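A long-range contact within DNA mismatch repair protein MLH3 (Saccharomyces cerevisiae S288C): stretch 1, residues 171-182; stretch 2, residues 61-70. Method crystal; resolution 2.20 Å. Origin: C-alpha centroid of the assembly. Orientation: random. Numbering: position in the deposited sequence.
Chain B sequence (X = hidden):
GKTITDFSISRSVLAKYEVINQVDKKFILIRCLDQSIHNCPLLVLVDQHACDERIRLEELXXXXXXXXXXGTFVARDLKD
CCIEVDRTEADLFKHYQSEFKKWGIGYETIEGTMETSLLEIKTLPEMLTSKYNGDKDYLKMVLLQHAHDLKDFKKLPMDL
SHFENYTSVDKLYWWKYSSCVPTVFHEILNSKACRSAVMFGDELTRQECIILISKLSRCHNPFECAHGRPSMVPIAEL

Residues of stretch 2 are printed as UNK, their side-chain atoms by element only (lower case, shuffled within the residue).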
# COMPACT_ATOMS: atom_id res chain seq x y z
N LYS B 171 27.49 0.20 21.29
CA LYS B 171 26.72 -0.76 20.48
C LYS B 171 27.56 -1.43 19.39
O LYS B 171 28.48 -0.81 18.84
CB LYS B 171 25.46 -0.11 19.89
CG LYS B 171 24.32 0.03 20.88
CD LYS B 171 23.08 0.63 20.24
CE LYS B 171 21.91 0.71 21.19
NZ LYS B 171 20.64 1.02 20.48
N LEU B 172 27.23 -2.70 19.08
CA LEU B 172 27.89 -3.54 18.07
C LEU B 172 27.17 -3.40 16.74
O LEU B 172 26.00 -3.81 16.61
CB LEU B 172 27.87 -5.01 18.52
CG LEU B 172 28.94 -5.95 17.94
CD1 LEU B 172 29.25 -7.06 18.92
CD2 LEU B 172 28.50 -6.58 16.61
N TYR B 173 27.86 -2.82 15.75
CA TYR B 173 27.32 -2.68 14.40
C TYR B 173 27.92 -3.82 13.61
O TYR B 173 29.07 -3.74 13.16
CB TYR B 173 27.65 -1.30 13.80
CG TYR B 173 27.16 -0.14 14.65
CD1 TYR B 173 25.85 0.31 14.56
CD2 TYR B 173 28.01 0.49 15.55
CE1 TYR B 173 25.39 1.37 15.34
CE2 TYR B 173 27.57 1.56 16.34
CZ TYR B 173 26.26 1.99 16.23
OH TYR B 173 25.83 3.04 17.00
N TRP B 174 27.17 -4.94 13.52
CA TRP B 174 27.59 -6.18 12.87
C TRP B 174 28.17 -5.95 11.47
O TRP B 174 29.13 -6.61 11.10
CB TRP B 174 26.43 -7.22 12.83
CG TRP B 174 25.25 -6.78 12.02
CD1 TRP B 174 24.19 -6.04 12.46
CD2 TRP B 174 25.07 -6.93 10.60
NE1 TRP B 174 23.35 -5.74 11.41
CE2 TRP B 174 23.87 -6.27 10.26
CE3 TRP B 174 25.84 -7.52 9.58
CZ2 TRP B 174 23.41 -6.20 8.94
CZ3 TRP B 174 25.37 -7.45 8.28
CH2 TRP B 174 24.16 -6.81 7.97
N TRP B 175 27.60 -4.97 10.73
CA TRP B 175 27.99 -4.64 9.36
C TRP B 175 29.39 -4.01 9.23
O TRP B 175 29.92 -3.95 8.11
CB TRP B 175 26.93 -3.79 8.67
CG TRP B 175 26.35 -2.71 9.53
CD1 TRP B 175 25.20 -2.76 10.26
CD2 TRP B 175 26.88 -1.39 9.70
NE1 TRP B 175 24.98 -1.56 10.89
CE2 TRP B 175 25.99 -0.69 10.55
CE3 TRP B 175 27.99 -0.70 9.17
CZ2 TRP B 175 26.18 0.65 10.89
CZ3 TRP B 175 28.18 0.62 9.51
CH2 TRP B 175 27.29 1.29 10.36
N LYS B 176 30.00 -3.59 10.35
CA LYS B 176 31.35 -3.05 10.35
C LYS B 176 32.38 -4.21 10.32
O LYS B 176 33.56 -3.97 10.11
CB LYS B 176 31.58 -2.15 11.58
CG LYS B 176 30.86 -0.82 11.46
CD LYS B 176 31.08 0.10 12.64
CE LYS B 176 30.40 1.43 12.39
NZ LYS B 176 30.68 2.42 13.47
N TYR B 177 31.90 -5.45 10.52
CA TYR B 177 32.68 -6.69 10.57
C TYR B 177 32.19 -7.71 9.54
O TYR B 177 32.78 -8.79 9.42
CB TYR B 177 32.57 -7.32 11.97
CG TYR B 177 32.98 -6.40 13.10
CD1 TYR B 177 32.04 -5.60 13.74
CD2 TYR B 177 34.29 -6.37 13.54
CE1 TYR B 177 32.42 -4.75 14.79
CE2 TYR B 177 34.68 -5.53 14.60
CZ TYR B 177 33.74 -4.72 15.21
OH TYR B 177 34.12 -3.89 16.24
N SER B 178 31.10 -7.38 8.82
CA SER B 178 30.44 -8.20 7.80
C SER B 178 31.40 -8.76 6.73
O SER B 178 31.25 -9.91 6.31
CB SER B 178 29.33 -7.39 7.14
OG SER B 178 28.23 -8.23 6.82
N SER B 179 32.38 -7.94 6.31
CA SER B 179 33.39 -8.29 5.32
C SER B 179 34.35 -9.43 5.74
O SER B 179 34.86 -10.14 4.87
CB SER B 179 34.17 -7.05 4.91
OG SER B 179 35.10 -6.64 5.90
N CYS B 180 34.62 -9.59 7.06
CA CYS B 180 35.52 -10.59 7.68
C CYS B 180 34.93 -11.98 7.73
O CYS B 180 35.65 -12.94 7.95
CB CYS B 180 35.92 -10.14 9.07
SG CYS B 180 36.49 -8.44 9.16
N VAL B 181 33.61 -12.08 7.64
CA VAL B 181 32.91 -13.34 7.75
C VAL B 181 33.33 -14.31 6.64
O VAL B 181 33.16 -13.96 5.47
CB VAL B 181 31.39 -13.11 7.82
CG1 VAL B 181 30.64 -14.43 7.87
CG2 VAL B 181 31.03 -12.23 9.02
N PRO B 182 33.90 -15.50 6.96
CA PRO B 182 34.27 -16.45 5.89
C PRO B 182 33.10 -16.77 4.95
O PRO B 182 31.96 -16.82 5.41
CB PRO B 182 34.75 -17.69 6.66
CG PRO B 182 35.19 -17.15 7.98
CD PRO B 182 34.22 -16.06 8.29
N UNK B 61 23.15 -12.54 11.01
CA UNK B 61 24.44 -11.87 11.03
C UNK B 61 24.69 -11.21 12.37
O UNK B 61 25.76 -11.43 12.95
c UNK B 61 26.91 -12.61 6.69
c UNK B 61 26.78 -11.52 8.83
c UNK B 61 25.54 -12.57 6.59
c UNK B 61 24.78 -11.98 7.61
c UNK B 61 24.57 -10.87 9.87
c UNK B 61 25.40 -11.45 8.74
c UNK B 61 27.54 -12.08 7.80
N UNK B 62 23.69 -10.47 12.90
CA UNK B 62 23.78 -9.81 14.20
C UNK B 62 24.07 -10.83 15.32
O UNK B 62 24.94 -10.58 16.14
c UNK B 62 22.52 -8.95 14.49
c UNK B 62 21.85 -8.53 18.22
c UNK B 62 22.50 -8.37 15.89
c UNK B 62 23.26 -6.72 17.50
c UNK B 62 23.22 -7.22 16.20
c UNK B 62 21.82 -9.01 16.92
o UNK B 62 22.60 -6.89 19.80
c UNK B 62 22.57 -7.37 18.51
N UNK B 63 23.39 -11.99 15.31
CA UNK B 63 23.61 -13.06 16.28
C UNK B 63 25.03 -13.65 16.20
O UNK B 63 25.67 -13.82 17.24
o UNK B 63 21.28 -13.65 16.35
c UNK B 63 22.58 -14.17 16.10
N UNK B 64 25.50 -13.97 14.98
CA UNK B 64 26.79 -14.58 14.72
C UNK B 64 27.95 -13.67 15.14
O UNK B 64 28.88 -14.14 15.79
c UNK B 64 28.94 -16.48 13.19
c UNK B 64 26.90 -14.99 13.22
c UNK B 64 28.25 -15.37 11.12
c UNK B 64 28.31 -15.25 12.62
N UNK B 65 27.89 -12.39 14.75
CA UNK B 65 28.96 -11.45 15.05
C UNK B 65 28.98 -10.99 16.51
O UNK B 65 30.06 -10.69 17.00
c UNK B 65 28.96 -10.28 14.05
c UNK B 65 31.05 -10.71 12.65
c UNK B 65 29.51 -10.68 12.68
c UNK B 65 28.91 -9.87 11.57
N UNK B 66 27.84 -11.01 17.22
CA UNK B 66 27.76 -10.68 18.65
C UNK B 66 28.48 -11.80 19.43
O UNK B 66 29.23 -11.49 20.34
o UNK B 66 25.78 -9.36 18.39
c UNK B 66 26.30 -10.47 19.10
c UNK B 66 26.16 -10.17 20.59
N UNK B 67 28.29 -13.07 19.01
CA UNK B 67 28.94 -14.23 19.62
C UNK B 67 30.45 -14.21 19.42
O UNK B 67 31.21 -14.48 20.36
o UNK B 67 26.82 -18.20 18.87
o UNK B 67 25.42 -16.76 17.96
c UNK B 67 28.37 -15.53 19.04
c UNK B 67 26.99 -15.92 19.53
c UNK B 67 26.37 -17.04 18.73
N UNK B 68 30.90 -13.94 18.19
CA UNK B 68 32.31 -13.94 17.81
C UNK B 68 33.08 -12.82 18.54
O UNK B 68 34.11 -13.09 19.16
c UNK B 68 32.46 -13.91 16.26
c UNK B 68 33.88 -13.57 15.82
c UNK B 68 32.00 -15.24 15.65
N UNK B 69 32.55 -11.58 18.50
CA UNK B 69 33.14 -10.39 19.12
C UNK B 69 33.21 -10.51 20.66
O UNK B 69 34.14 -9.97 21.26
c UNK B 69 32.88 -7.86 19.43
c UNK B 69 32.45 -9.09 18.63
c UNK B 69 32.71 -8.86 17.14
N UNK B 70 32.26 -11.22 21.30
CA UNK B 70 32.22 -11.37 22.77
C UNK B 70 32.84 -12.69 23.29
O UNK B 70 32.87 -12.93 24.50
c UNK B 70 30.78 -11.17 23.31
c UNK B 70 30.20 -9.79 22.95
o UNK B 70 29.94 -12.22 22.82

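Position 61 carries seven side-chain carbons, one leading into a ring of six, with no heteroatom. Its CB lies over one face of the Trp174 indole, 4.0 Å from the centroid of the six-membered ring and 3.6 Å from Trp174 CE3, a CH-pi contact. Val181 CG2 lies at the edge of the ring, near its plane. A six-carbon ring without oxygen is phenylalanine, so this is Phe61; its CE1 is 3.7 Å from Val181 CG2. The two aromatic rings meet obliquely, with planes at 31°.

Position 62 again has one carbon and a six-carbon ring, now bearing an oxygen. Its CB is 3.9 Å from Trp174 CD1, and the ring turns its edge to the backbone of stretch 1 at Leu172 O. The CA-to-CB bond points sideways to stretch 1, and the residue remains exposed. The ring with its oxygen identifies Tyr62, whose CE1 is 4.1 Å from Leu172 O.

At position 63 there is one carbon followed by one oxygen, and the CA-to-CB bond points away from stretch 1, which it does not touch. This is Ser63.

Position 64 has four carbons, forked at the second. The CA-to-CB bond points sideways, but the end of the side chain comes nearer to stretch 1 and meets Val181. The pattern is that of leucine, and Leu64 CD2 reaches to 4.1 Å from Val181 CG1.

The same count and fork recur at position 65, but here the CA-to-CB bond points toward stretch 1 and the branched end meets Trp174, Tyr177 and Val181. The residue is Leu65. Its CD1 packs 3.3 Å from Trp174 O and 3.8 Å from Trp174 CB, while CD2 is 3.8 Å from Tyr177 CB and 3.9 Å from Val181 CG2.

Position 66 shows one carbon carrying an oxygen and a carbon. Leu172 CD1 approaches its CA to 3.9 Å. The residue is Thr66. The hydroxyl is turned back to its own helix, where OG1 donates a hydrogen bond to Tyr62 O at 2.7 Å.

Three carbons, the last carrying two oxygens, mark position 67 as an acid of glutamate length. The CA-to-CB bond points away from stretch 1, and the side chain makes no contact with it. This is Glu67.

Position 68 has one carbon carrying two more, buried but out of reach of stretch 1. This valine fork is Val68.

Position 69 repeats that three-carbon fork; here the CA-to-CB bond points toward stretch 1, and the fork meets Leu172. It is Val69, and its CG1 is 3.8 Å from Leu172 CD1.

Position 70 has one carbon carrying an oxygen and a carbon and makes no significant contact with stretch 1. It is Thr70; its OG1 donates to Thr66 O at 2.7 Å.

The contact works by apolar packing, burying 596 Å² summed over both sides without a hydrogen bond between the stretches. Phe61, Leu65 and Val69, spaced four residues apart, have CA-to-CB bonds pointing toward stretch 1, which answers with Leu172, Trp174, Tyr177 and Val181. Leu65 is central to this arrangement, touching the last three of these through its side chain, while Leu172 extends the packing to Val69.

Stretch 2 (61-70) FYSLLTEVVT
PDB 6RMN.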